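Local coordinates for whirlin (Mus musculus, PDB 6FDD), which is a scaffold of the USH2 complex in hearing and vision, needed to elongate and maintain hair cell stereocilia, represented here by its HHD2 domain, at residues 15-20 and 60-65; 41-46 and 76-81. All blocks are in the same frame, centred on the assembly; numbering follows the deposited sequence. Where two conformers were deposited one is given.

Contact 1 of 2, residues 15-20 and 60-65; sequences DQARHL and FSLLSE
Two flat polar groups, the amide of Gln16 and the carboxylate of Glu65, flank the outer side of this helix pair, with their planes 45° apart and no stacking between them. What lies over the carboxylate is aliphatic: Gln16 CG stands above one face at the OE2 corner, 3.5 Å from Glu65 OE2. Both chains bend at chi2 (-60° in Gln16, -75° in Glu65) and cross at about a right angle, so the glutamine's methylene rather than its amide meets the acid. The amide's NE2 end turns to a water, Gln16 NE2 giving it a hydrogen bond of 2.8 Å. That water in turn donates to Ser61 OG, also at 2.8 Å, and so links residues 15-20 to 60-65, which share no direct hydrogen bond. Ser61 OG is held from its own side as well, through a hydrogen bond to the carbonyl of Ala58.

Deeper in, Leu62 does the packing. Its CD2 methyl presses on the backbone of helix 11-20, 3.6 Å from Ala17 N and the same distance from Gln16 CB, while Ala17 CB sits looser alongside. Leu20 and Leu62 slide past one another in opposite directions, with Leu20 CD1 reaching Leu62 CG at 3.9 Å. The same Leu20 CD1 lies 3.7 Å from Ser61 OG, where the apolar patch gives way to the water-linked outer side.

In the all-helical HHD2 domain, the contact brings the end of helix 11-20 against residues 61-65, in and just before helix 62-67. Leu62 also touches Leu13, Leu21 and Leu54, while Leu63, on another side of its helix, packs on Leu50 and Phe51 of helix 43-53.

Contact 2 of 2, residues 41-46 and 76-81; sequences ISVEAM and DRFDHL
Arg77 and Glu44 join the two helices by a side-on, two-pronged salt bridge. Arg77 NH2 donates to Glu44 OE1 and Arg77 NE to Glu44 OE2, each at 2.8 Å and almost straight (176° and 173°). Both oxygens offer their syn lone pairs, and the carboxylate lies only 14° from the guanidinium plane. Each oxygen has further company: Glu44 OE2 accepts from a water that also donates to the backbone carbonyl of Arg77, while Glu44 OE1 takes a weak, 3.4 Å hydrogen bond from Ser42 OG. Ser42 sits at the N-cap of helix 43-53, and its OG accepts from Ala45 N at 2.9 Å. Arg77 NH1 has a long, weak ion pair with Asp74.

Apolar groups frame the bridge. Val43 CG1 lies over one face of the guanidinium, 3.8 Å from Arg77 NE, and Leu81 CD1 rests on Glu44 CG at 3.7 Å. Inward, Val43 CG2 comes to the edge of the Phe78 ring, 4.0 Å from Phe78 CD2. The CE methyl of Met46, modelled as selenomethionine, meets the same edge at Phe78 CE2.

An alanine in place of Glu44 removes both oxygens and the CG that Leu81 CD1 packs on, and so would probably leave Arg77 less firmly held and loosen the water at Arg77 O.

With hydrocarbon over one face of the guanidinium and against the aliphatic stem of Glu44, the contact is a side-on, near-coplanar salt bridge at the outer side of a small apolar patch; the nearby helix N-terminus would probably also favour an ionised Glu44.

Contacts 1 and 2 lie on opposite sides of the domain's centre, about 18 Å apart between their centres, and each is partly buried. They use different helices: 11-20 with 62-67 in the first, 43-53 with 75-81 in the second, and the segments alternate along the chain. Both have an apolar inner side and a polar outer one, yet contact 1 relies on leucine packing and a single bridging water, whereas contact 2 adds a direct charge pair among residues that include exposed ones. Helices 62-67 and 75-81 follow each other in sequence, and the contacts meet where Leu63 O packs 3.5 Å from Phe78 CZ.

Contact 1 of 2, residues 15-20 and 60-65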
loop_
_atom_site.group_PDB
_atom_site.type_symbol
_atom_site.label_atom_id
_atom_site.label_comp_id
_atom_site.label_asym_id
_atom_site.label_seq_id
_atom_site.Cartn_x
_atom_site.Cartn_y
_atom_site.Cartn_z
ATOM N N ASP A 15 0.756 7.322 -10.146
ATOM C CA ASP A 15 -0.028 7.357 -11.385
ATOM C C ASP A 15 -1.265 6.467 -11.270
ATOM O O ASP A 15 -2.359 6.888 -11.657
ATOM C CB ASP A 15 0.827 6.934 -12.599
ATOM N N GLN A 16 -1.089 5.246 -10.726
ATOM C CA GLN A 16 -2.162 4.274 -10.528
ATOM C C GLN A 16 -3.157 4.735 -9.453
ATOM O O GLN A 16 -4.368 4.606 -9.653
ATOM C CB GLN A 16 -1.582 2.889 -10.200
ATOM C CG GLN A 16 -1.142 2.084 -11.426
ATOM C CD GLN A 16 -2.277 1.822 -12.386
ATOM O OE1 GLN A 16 -2.383 2.455 -13.443
ATOM N NE2 GLN A 16 -3.175 0.917 -12.017
ATOM N N ALA A 17 -2.643 5.307 -8.341
ATOM C CA ALA A 17 -3.448 5.822 -7.229
ATOM C C ALA A 17 -4.326 6.976 -7.692
ATOM O O ALA A 17 -5.505 6.995 -7.361
ATOM C CB ALA A 17 -2.555 6.254 -6.076
ATOM N N ARG A 18 -3.781 7.894 -8.527
ATOM C CA ARG A 18 -4.530 9.030 -9.068
ATOM C C ARG A 18 -5.753 8.617 -9.889
ATOM O O ARG A 18 -6.775 9.296 -9.833
ATOM C CB ARG A 18 -3.616 9.970 -9.862
ATOM C CG ARG A 18 -2.836 10.919 -8.956
ATOM C CD ARG A 18 -1.822 11.754 -9.721
ATOM N NE ARG A 18 -0.888 12.432 -8.819
ATOM C CZ ARG A 18 -1.132 13.588 -8.205
ATOM N NH1 ARG A 18 -2.291 14.211 -8.386
ATOM N NH2 ARG A 18 -0.226 14.123 -7.398
ATOM N N HIS A 19 -5.662 7.482 -10.602
ATOM C CA HIS A 19 -6.748 6.931 -11.417
ATOM C C HIS A 19 -7.805 6.160 -10.600
ATOM O O HIS A 19 -8.987 6.222 -10.929
ATOM C CB HIS A 19 -6.159 6.034 -12.536
ATOM C CG HIS A 19 -7.171 5.235 -13.304
ATOM N ND1 HIS A 19 -7.115 3.847 -13.344
ATOM C CD2 HIS A 19 -8.249 5.650 -14.013
ATOM C CE1 HIS A 19 -8.149 3.467 -14.082
ATOM N NE2 HIS A 19 -8.858 4.517 -14.510
ATOM N N LEU A 20 -7.385 5.432 -9.557
ATOM C CA LEU A 20 -8.283 4.578 -8.772
ATOM C C LEU A 20 -8.823 5.173 -7.463
ATOM O O LEU A 20 -9.845 4.697 -6.966
ATOM C CB LEU A 20 -7.586 3.234 -8.475
ATOM C CG LEU A 20 -7.173 2.384 -9.700
ATOM C CD1 LEU A 20 -6.241 1.267 -9.307
ATOM C CD2 LEU A 20 -8.384 1.828 -10.431
ATOM N N PHE A 60 -7.820 -2.980 -4.862
ATOM C CA PHE A 60 -6.933 -4.042 -4.384
ATOM C C PHE A 60 -5.674 -4.166 -5.270
ATOM O O PHE A 60 -4.596 -4.451 -4.745
ATOM C CB PHE A 60 -7.662 -5.400 -4.247
ATOM C CG PHE A 60 -6.783 -6.507 -3.690
ATOM C CD1 PHE A 60 -6.554 -6.619 -2.322
ATOM C CD2 PHE A 60 -6.144 -7.408 -4.539
ATOM C CE1 PHE A 60 -5.723 -7.627 -1.811
ATOM C CE2 PHE A 60 -5.303 -8.405 -4.028
ATOM C CZ PHE A 60 -5.101 -8.508 -2.667
ATOM N N SER A 61 -5.808 -3.905 -6.594
ATOM C CA SER A 61 -4.678 -3.947 -7.542
ATOM C C SER A 61 -3.521 -3.009 -7.156
ATOM O O SER A 61 -2.372 -3.262 -7.535
ATOM C CB SER A 61 -5.151 -3.673 -8.970
ATOM O OG SER A 61 -5.350 -2.292 -9.192
ATOM N N LEU A 62 -3.807 -1.950 -6.363
ATOM C CA LEU A 62 -2.756 -1.035 -5.899
ATOM C C LEU A 62 -1.724 -1.694 -4.986
ATOM O O LEU A 62 -0.587 -1.238 -4.960
ATOM C CB LEU A 62 -3.338 0.219 -5.223
ATOM C CG LEU A 62 -3.997 1.226 -6.152
ATOM C CD1 LEU A 62 -4.820 2.203 -5.365
ATOM C CD2 LEU A 62 -2.948 1.994 -6.970
ATOM N N LEU A 63 -2.094 -2.759 -4.230
ATOM C CA LEU A 63 -1.111 -3.423 -3.350
ATOM C C LEU A 63 0.072 -4.024 -4.119
ATOM O O LEU A 63 1.181 -4.055 -3.571
ATOM C CB LEU A 63 -1.752 -4.451 -2.405
ATOM C CG LEU A 63 -2.605 -3.837 -1.295
ATOM C CD1 LEU A 63 -3.583 -4.835 -0.737
ATOM C CD2 LEU A 63 -1.736 -3.251 -0.192
ATOM N N SER A 64 -0.133 -4.430 -5.403
ATOM C CA SER A 64 0.986 -4.930 -6.226
ATOM C C SER A 64 1.963 -3.778 -6.539
ATOM O O SER A 64 3.168 -4.009 -6.613
ATOM C CB SER A 64 0.498 -5.614 -7.501
ATOM O OG SER A 64 -0.200 -4.724 -8.354
ATOM N N GLU A 65 1.452 -2.532 -6.646
ATOM C CA GLU A 65 2.304 -1.354 -6.848
ATOM C C GLU A 65 3.010 -0.999 -5.544
ATOM O O GLU A 65 4.188 -0.649 -5.565
ATOM C CB GLU A 65 1.501 -0.157 -7.379
ATOM C CG GLU A 65 0.735 -0.416 -8.672
ATOM C CD GLU A 65 1.534 -0.487 -9.962
ATOM O OE1 GLU A 65 2.772 -0.293 -9.931
ATOM O OE2 GLU A 65 0.905 -0.725 -11.018
HETATM O O HOH W 1 -3.156 -0.605 -9.653
#

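Contact 2 of 2, residues 41-46 and 76-81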
loop_
_atom_site.group_PDB
_atom_site.type_symbol
_atom_site.label_atom_id
_atom_site.label_comp_id
_atom_site.label_asym_id
_atom_site.label_seq_id
_atom_site.Cartn_x
_atom_site.Cartn_y
_atom_site.Cartn_z
ATOM N N ILE A 41 5.319 2.348 12.096
ATOM C CA ILE A 41 4.451 1.159 12.035
ATOM C C ILE A 41 5.134 0.020 11.266
ATOM O O ILE A 41 5.933 0.266 10.364
ATOM C CB ILE A 41 3.036 1.500 11.447
ATOM C CG1 ILE A 41 3.093 1.863 9.949
ATOM C CG2 ILE A 41 2.334 2.616 12.293
ATOM C CD1 ILE A 41 1.711 2.144 9.251
ATOM N N SER A 42 4.802 -1.217 11.632
ATOM C CA SER A 42 5.305 -2.410 10.948
ATOM C C SER A 42 4.689 -2.531 9.556
ATOM O O SER A 42 3.644 -1.948 9.289
ATOM C CB SER A 42 4.939 -3.660 11.751
ATOM O OG SER A 42 3.534 -3.856 11.723
ATOM N N VAL A 43 5.309 -3.357 8.678
ATOM C CA VAL A 43 4.742 -3.634 7.354
ATOM C C VAL A 43 3.305 -4.235 7.515
ATOM O O VAL A 43 2.426 -3.923 6.723
ATOM C CB VAL A 43 5.676 -4.535 6.480
ATOM C CG1 VAL A 43 5.856 -5.934 7.081
ATOM C CG2 VAL A 43 5.185 -4.605 5.041
ATOM N N GLU A 44 3.085 -5.056 8.561
ATOM C CA GLU A 44 1.774 -5.673 8.809
ATOM C C GLU A 44 0.734 -4.639 9.197
ATOM O O GLU A 44 -0.376 -4.677 8.670
ATOM C CB GLU A 44 1.859 -6.757 9.895
ATOM C CG GLU A 44 2.691 -7.967 9.500
ATOM C CD GLU A 44 4.174 -7.858 9.800
ATOM O OE1 GLU A 44 4.592 -6.865 10.443
ATOM O OE2 GLU A 44 4.906 -8.810 9.459
ATOM N N ALA A 45 1.084 -3.698 10.101
ATOM C CA ALA A 45 0.138 -2.642 10.499
ATOM C C ALA A 45 -0.226 -1.805 9.262
ATOM O O ALA A 45 -1.399 -1.452 9.069
ATOM C CB ALA A 45 0.728 -1.782 11.599
HETATM N N MSE A 46 0.769 -1.548 8.390
HETATM C CA MSE A 46 0.534 -0.789 7.161
HETATM C C MSE A 46 -0.422 -1.537 6.228
HETATM O O MSE A 46 -1.362 -0.937 5.677
HETATM C CB MSE A 46 1.872 -0.484 6.453
HETATM C CG MSE A 46 1.720 0.513 5.309
HETATM SE SE MSE A 46 3.072 0.209 3.943
HETATM C CE MSE A 46 2.492 -1.590 3.299
ATOM N N ASP A 76 8.846 -10.787 2.330
ATOM C CA ASP A 76 8.252 -12.066 2.748
ATOM C C ASP A 76 7.097 -11.842 3.726
ATOM O O ASP A 76 6.047 -12.459 3.558
ATOM C CB ASP A 76 9.307 -13.015 3.333
ATOM C CG ASP A 76 10.354 -13.506 2.340
ATOM O OD1 ASP A 76 10.141 -13.350 1.112
ATOM O OD2 ASP A 76 11.381 -14.049 2.790
ATOM N N ARG A 77 7.267 -10.911 4.697
ATOM C CA ARG A 77 6.186 -10.563 5.629
ATOM C C ARG A 77 5.004 -9.949 4.869
ATOM O O ARG A 77 3.856 -10.346 5.098
ATOM C CB ARG A 77 6.697 -9.631 6.723
ATOM C CG ARG A 77 7.512 -10.363 7.786
ATOM C CD ARG A 77 8.409 -9.428 8.564
ATOM N NE ARG A 77 7.627 -8.439 9.310
ATOM C CZ ARG A 77 8.139 -7.426 9.999
ATOM N NH1 ARG A 77 9.455 -7.248 10.056
ATOM N NH2 ARG A 77 7.341 -6.583 10.636
ATOM N N PHE A 78 5.282 -9.044 3.901
ATOM C CA PHE A 78 4.240 -8.429 3.075
ATOM C C PHE A 78 3.441 -9.502 2.312
ATOM O O PHE A 78 2.204 -9.513 2.371
ATOM C CB PHE A 78 4.861 -7.398 2.104
ATOM C CG PHE A 78 3.880 -6.651 1.226
ATOM C CD1 PHE A 78 3.490 -7.163 -0.006
ATOM C CD2 PHE A 78 3.363 -5.418 1.621
ATOM C CE1 PHE A 78 2.590 -6.469 -0.819
ATOM C CE2 PHE A 78 2.482 -4.712 0.795
ATOM C CZ PHE A 78 2.096 -5.242 -0.415
ATOM N N ASP A 79 4.151 -10.419 1.621
ATOM C CA ASP A 79 3.557 -11.508 0.837
ATOM C C ASP A 79 2.759 -12.484 1.706
ATOM O O ASP A 79 1.787 -13.054 1.233
ATOM C CB ASP A 79 4.644 -12.262 0.052
ATOM C CG ASP A 79 5.273 -11.451 -1.069
ATOM O OD1 ASP A 79 4.673 -10.424 -1.473
ATOM O OD2 ASP A 79 6.362 -11.848 -1.551
ATOM N N HIS A 80 3.144 -12.639 2.980
ATOM C CA HIS A 80 2.426 -13.531 3.887
ATOM C C HIS A 80 0.996 -13.035 4.179
ATOM O O HIS A 80 0.115 -13.858 4.446
ATOM C CB HIS A 80 3.222 -13.760 5.170
ATOM C CG HIS A 80 2.792 -14.965 5.957
ATOM N ND1 HIS A 80 2.673 -16.224 5.364
ATOM C CD2 HIS A 80 2.494 -15.074 7.272
ATOM C CE1 HIS A 80 2.299 -17.044 6.333
ATOM N NE2 HIS A 80 2.190 -16.406 7.501
ATOM N N LEU A 81 0.747 -11.705 4.046
ATOM C CA LEU A 81 -0.593 -11.125 4.271
ATOM C C LEU A 81 -1.292 -10.696 2.997
ATOM O O LEU A 81 -2.521 -10.678 2.959
ATOM C CB LEU A 81 -0.530 -9.923 5.234
ATOM C CG LEU A 81 -0.079 -10.178 6.675
ATOM C CD1 LEU A 81 -0.255 -8.914 7.503
ATOM C CD2 LEU A 81 -0.861 -11.319 7.329
HETATM O O HOH W 2 3.587 -10.460 7.714
#